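Local coordinates for YesW protein (Bacillus subtilis, PDB 2ZUX) that cleaves the rhamnogalacturonan backbone of plant cell-wall pectin by endo-type elimination, requiring calcium or manganese for activity, at residues 273-285 with 295-308. Sequence-based numbering, arbitrary orientation.
Sequences AYLDGQRPSLIMT and VAYNFRDGKLSKLW
Leu282 pairs with Tyr297 and Met284 with Val295 in the antiparallel hairpin formed by strands 281-286 and 293-300, inner strands of a four-stranded blade in the beta-propeller of this family 11 polysaccharide lyase. Both are hydrogen-bonded pairs, in each direction, with Leu282 N 2.8 Å from Tyr297 O; Ile283 and Ala296 form the non-hydrogen-bonded pair between them. The axes of segments 281-285 and 295-300 approach to 4.6 Å at 147°. On the face of Leu282 and Met284, strand 230-235 packs through Leu231, and Met284 CG meets Tyr297 CE2, while the Tyr297 hydroxyl bonds to Glu248 O. On the other face Leu275 CD1, from the type I turn 274-277, reaches Ala296 CB at 3.6 Å and touches Leu307 and Trp308, whose indole nitrogen donates to His350 O.

Arg300 stretches back toward that turn. Its NH1 and NH2 both grip Asp276 OD2, NH1 at 2.9 Å, while NH2 also donates to Pro280 O at 3.0 Å, from above the carbonyl plane. Asp276 OD1 accepts from Gln278 N, an Asx turn, and from Arg279 N, an Asx motif. Arg279 bends at chi3 (74°), laying its guanidinium in an offset stack on that of Arg300, planes 14° apart and centres 4.5 Å, Arg300 CD over one face of Arg279 and Arg279 CB over one of Arg300; Asp276 probably offsets the like charges. A leucine in place of Arg300 would probably leave the Asp276 carboxylate without its ionic mate and the stacked Arg279 freer to turn. Water 3 accepts from Arg300 NE at 3.1 Å and lies beside O of the loop residue Pro280.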
# COMPACT_ATOMS: atom_id res chain seq x y z
N ALA A 273 -10.20 7.08 -0.72
CA ALA A 273 -11.21 6.89 0.32
C ALA A 273 -12.60 6.91 -0.31
O ALA A 273 -12.89 7.77 -1.14
CB ALA A 273 -11.11 7.98 1.35
N TYR A 274 -13.47 5.99 0.11
CA TYR A 274 -14.85 5.97 -0.38
C TYR A 274 -15.70 6.86 0.53
O TYR A 274 -16.47 6.37 1.37
CB TYR A 274 -15.39 4.53 -0.43
CG TYR A 274 -14.84 3.70 -1.56
CD1 TYR A 274 -15.70 3.06 -2.46
CD2 TYR A 274 -13.46 3.56 -1.77
CE1 TYR A 274 -15.21 2.29 -3.51
CE2 TYR A 274 -12.96 2.79 -2.82
CZ TYR A 274 -13.84 2.17 -3.69
OH TYR A 274 -13.35 1.41 -4.72
N LEU A 275 -15.55 8.17 0.34
CA LEU A 275 -16.22 9.16 1.18
C LEU A 275 -17.74 9.13 1.07
O LEU A 275 -18.44 9.46 2.03
CB LEU A 275 -15.69 10.56 0.85
CG LEU A 275 -14.17 10.75 0.95
CD1 LEU A 275 -13.78 12.09 0.39
CD2 LEU A 275 -13.69 10.58 2.38
N ASP A 276 -18.23 8.71 -0.10
CA ASP A 276 -19.67 8.60 -0.31
C ASP A 276 -20.21 7.18 -0.06
O ASP A 276 -21.40 6.93 -0.22
CB ASP A 276 -20.10 9.16 -1.69
CG ASP A 276 -19.62 8.32 -2.86
OD1 ASP A 276 -19.24 7.15 -2.66
OD2 ASP A 276 -19.65 8.84 -4.00
N GLY A 277 -19.32 6.27 0.33
CA GLY A 277 -19.70 4.90 0.67
C GLY A 277 -19.88 3.96 -0.51
O GLY A 277 -20.19 2.78 -0.32
N GLN A 278 -19.70 4.47 -1.73
CA GLN A 278 -19.93 3.66 -2.92
C GLN A 278 -18.78 3.72 -3.91
O GLN A 278 -18.40 2.70 -4.50
CB GLN A 278 -21.24 4.07 -3.60
CG GLN A 278 -21.64 3.18 -4.77
CD GLN A 278 -22.79 3.73 -5.60
OE1 GLN A 278 -23.83 4.14 -5.06
NE2 GLN A 278 -22.63 3.71 -6.92
N ARG A 279 -18.24 4.92 -4.10
CA ARG A 279 -17.22 5.16 -5.12
C ARG A 279 -16.00 5.85 -4.53
O ARG A 279 -16.12 6.54 -3.52
CB ARG A 279 -17.81 6.00 -6.26
CG ARG A 279 -18.84 5.24 -7.08
CD ARG A 279 -19.57 6.18 -8.03
NE ARG A 279 -18.73 6.57 -9.16
CZ ARG A 279 -19.14 7.33 -10.18
NH1 ARG A 279 -20.38 7.79 -10.21
NH2 ARG A 279 -18.30 7.62 -11.17
N PRO A 280 -14.83 5.65 -5.16
CA PRO A 280 -13.59 6.23 -4.62
C PRO A 280 -13.49 7.74 -4.79
O PRO A 280 -13.98 8.29 -5.79
CB PRO A 280 -12.50 5.54 -5.43
CG PRO A 280 -13.17 5.22 -6.75
CD PRO A 280 -14.57 4.84 -6.36
N SER A 281 -12.83 8.37 -3.82
CA SER A 281 -12.39 9.75 -3.90
C SER A 281 -10.89 9.80 -3.63
O SER A 281 -10.32 8.85 -3.09
CB SER A 281 -13.09 10.62 -2.85
OG SER A 281 -14.50 10.63 -3.03
N LEU A 282 -10.27 10.90 -4.02
CA LEU A 282 -8.83 11.10 -3.88
C LEU A 282 -8.56 12.08 -2.74
O LEU A 282 -9.16 13.15 -2.70
CB LEU A 282 -8.30 11.69 -5.19
CG LEU A 282 -6.83 12.10 -5.25
CD1 LEU A 282 -5.96 10.85 -5.20
CD2 LEU A 282 -6.59 12.91 -6.52
N ILE A 283 -7.65 11.72 -1.84
CA ILE A 283 -7.26 12.59 -0.73
C ILE A 283 -5.83 13.05 -0.93
O ILE A 283 -4.94 12.23 -1.16
CB ILE A 283 -7.33 11.83 0.62
CG1 ILE A 283 -8.67 11.09 0.77
CG2 ILE A 283 -7.03 12.78 1.80
CD1 ILE A 283 -9.90 11.98 0.78
N MET A 284 -5.60 14.37 -0.88
CA MET A 284 -4.25 14.94 -0.87
C MET A 284 -4.10 15.70 0.44
O MET A 284 -4.97 16.51 0.79
CB MET A 284 -4.04 15.91 -2.04
CG MET A 284 -4.00 15.24 -3.40
SD MET A 284 -2.41 14.36 -3.68
CE MET A 284 -3.07 12.93 -4.49
N THR A 285 -3.00 15.45 1.15
CA THR A 285 -2.74 16.14 2.40
C THR A 285 -1.40 16.87 2.38
O THR A 285 -0.50 16.55 1.59
CB THR A 285 -2.79 15.20 3.63
OG1 THR A 285 -1.56 14.47 3.73
CG2 THR A 285 -3.91 14.20 3.49
N VAL A 295 -7.39 17.75 1.64
CA VAL A 295 -8.38 18.09 0.62
C VAL A 295 -8.83 16.82 -0.08
O VAL A 295 -8.00 15.94 -0.38
CB VAL A 295 -7.83 19.11 -0.40
CG1 VAL A 295 -8.86 19.43 -1.47
CG2 VAL A 295 -7.40 20.40 0.29
N ALA A 296 -10.13 16.72 -0.33
CA ALA A 296 -10.73 15.60 -1.04
C ALA A 296 -11.20 16.02 -2.42
O ALA A 296 -11.72 17.14 -2.60
CB ALA A 296 -11.88 15.04 -0.25
N TYR A 297 -11.01 15.13 -3.39
CA TYR A 297 -11.41 15.34 -4.77
C TYR A 297 -12.14 14.13 -5.32
O TYR A 297 -11.90 13.00 -4.88
CB TYR A 297 -10.18 15.54 -5.67
CG TYR A 297 -9.24 16.65 -5.29
CD1 TYR A 297 -9.31 17.88 -5.93
CD2 TYR A 297 -8.24 16.46 -4.33
CE1 TYR A 297 -8.43 18.90 -5.62
CE2 TYR A 297 -7.35 17.48 -4.02
CZ TYR A 297 -7.45 18.70 -4.66
OH TYR A 297 -6.57 19.70 -4.36
N ASN A 298 -13.00 14.36 -6.31
CA ASN A 298 -13.48 13.30 -7.17
C ASN A 298 -12.93 13.47 -8.58
O ASN A 298 -12.68 14.60 -9.02
CB ASN A 298 -15.01 13.27 -7.21
CG ASN A 298 -15.60 12.51 -6.04
OD1 ASN A 298 -14.92 11.70 -5.43
ND2 ASN A 298 -16.86 12.77 -5.73
N PHE A 299 -12.72 12.36 -9.27
CA PHE A 299 -12.49 12.37 -10.70
C PHE A 299 -13.54 11.47 -11.33
O PHE A 299 -13.46 10.25 -11.24
CB PHE A 299 -11.07 11.93 -11.08
CG PHE A 299 -10.85 11.86 -12.57
CD1 PHE A 299 -10.79 13.03 -13.33
CD2 PHE A 299 -10.75 10.63 -13.21
CE1 PHE A 299 -10.61 12.97 -14.71
CE2 PHE A 299 -10.57 10.57 -14.60
CZ PHE A 299 -10.50 11.74 -15.34
N ARG A 300 -14.55 12.10 -11.91
CA ARG A 300 -15.72 11.40 -12.43
C ARG A 300 -16.25 12.18 -13.61
O ARG A 300 -16.14 13.41 -13.64
CB ARG A 300 -16.80 11.29 -11.35
CG ARG A 300 -16.39 10.45 -10.14
CD ARG A 300 -17.41 10.47 -9.03
NE ARG A 300 -16.82 9.92 -7.80
CZ ARG A 300 -17.50 9.64 -6.69
NH1 ARG A 300 -18.81 9.82 -6.64
NH2 ARG A 300 -16.86 9.17 -5.63
N ASP A 301 -16.79 11.47 -14.60
CA ASP A 301 -17.40 12.12 -15.78
C ASP A 301 -16.43 13.07 -16.47
O ASP A 301 -16.82 14.13 -16.96
CB ASP A 301 -18.69 12.86 -15.38
CG ASP A 301 -19.56 12.07 -14.42
OD1 ASP A 301 -20.07 11.00 -14.82
OD2 ASP A 301 -19.72 12.51 -13.26
N GLY A 302 -15.15 12.69 -16.48
CA GLY A 302 -14.10 13.47 -17.11
C GLY A 302 -13.68 14.74 -16.39
O GLY A 302 -12.88 15.51 -16.92
N LYS A 303 -14.20 14.96 -15.18
CA LYS A 303 -13.87 16.18 -14.45
C LYS A 303 -13.28 15.93 -13.06
O LYS A 303 -13.68 14.99 -12.36
CB LYS A 303 -15.06 17.15 -14.37
CG LYS A 303 -16.06 16.86 -13.27
CD LYS A 303 -16.79 18.13 -12.80
CE LYS A 303 -18.02 18.44 -13.64
NZ LYS A 303 -18.82 19.55 -13.05
N LEU A 304 -12.34 16.78 -12.68
CA LEU A 304 -11.79 16.80 -11.33
C LEU A 304 -12.57 17.85 -10.53
O LEU A 304 -12.68 19.00 -10.95
CB LEU A 304 -10.31 17.14 -11.39
CG LEU A 304 -9.44 17.08 -10.12
CD1 LEU A 304 -9.35 15.67 -9.56
CD2 LEU A 304 -8.06 17.61 -10.45
N SER A 305 -13.11 17.44 -9.39
CA SER A 305 -13.86 18.35 -8.53
C SER A 305 -13.37 18.27 -7.09
O SER A 305 -13.01 17.19 -6.60
CB SER A 305 -15.36 18.04 -8.59
OG SER A 305 -15.64 16.71 -8.20
N LYS A 306 -13.34 19.41 -6.41
CA LYS A 306 -12.96 19.47 -5.01
C LYS A 306 -14.20 19.28 -4.13
O LYS A 306 -15.23 19.91 -4.36
CB LYS A 306 -12.26 20.79 -4.69
CG LYS A 306 -11.81 20.91 -3.25
CD LYS A 306 -10.97 22.15 -3.02
CE LYS A 306 -11.82 23.41 -2.99
NZ LYS A 306 -11.05 24.57 -2.47
N LEU A 307 -14.09 18.42 -3.12
CA LEU A 307 -15.23 18.05 -2.27
C LEU A 307 -15.23 18.78 -0.94
O LEU A 307 -16.27 19.25 -0.48
CB LEU A 307 -15.24 16.55 -2.02
CG LEU A 307 -15.22 15.62 -3.23
CD1 LEU A 307 -15.17 14.19 -2.76
CD2 LEU A 307 -16.42 15.86 -4.16
N TRP A 308 -14.07 18.84 -0.29
CA TRP A 308 -13.93 19.52 1.00
C TRP A 308 -12.48 19.78 1.34
O TRP A 308 -11.58 19.22 0.71
CB TRP A 308 -14.62 18.74 2.13
CG TRP A 308 -14.31 17.27 2.32
CD1 TRP A 308 -15.17 16.23 2.11
CD2 TRP A 308 -13.10 16.67 2.86
NE1 TRP A 308 -14.59 15.04 2.46
CE2 TRP A 308 -13.32 15.28 2.92
CE3 TRP A 308 -11.87 17.18 3.29
CZ2 TRP A 308 -12.35 14.38 3.38
CZ3 TRP A 308 -10.89 16.27 3.75
CH2 TRP A 308 -11.15 14.89 3.79
O HOH W 1 -16.59 8.96 -2.53
O HOH W 2 -17.35 8.62 -14.22
O HOH W 3 -13.77 9.86 -8.08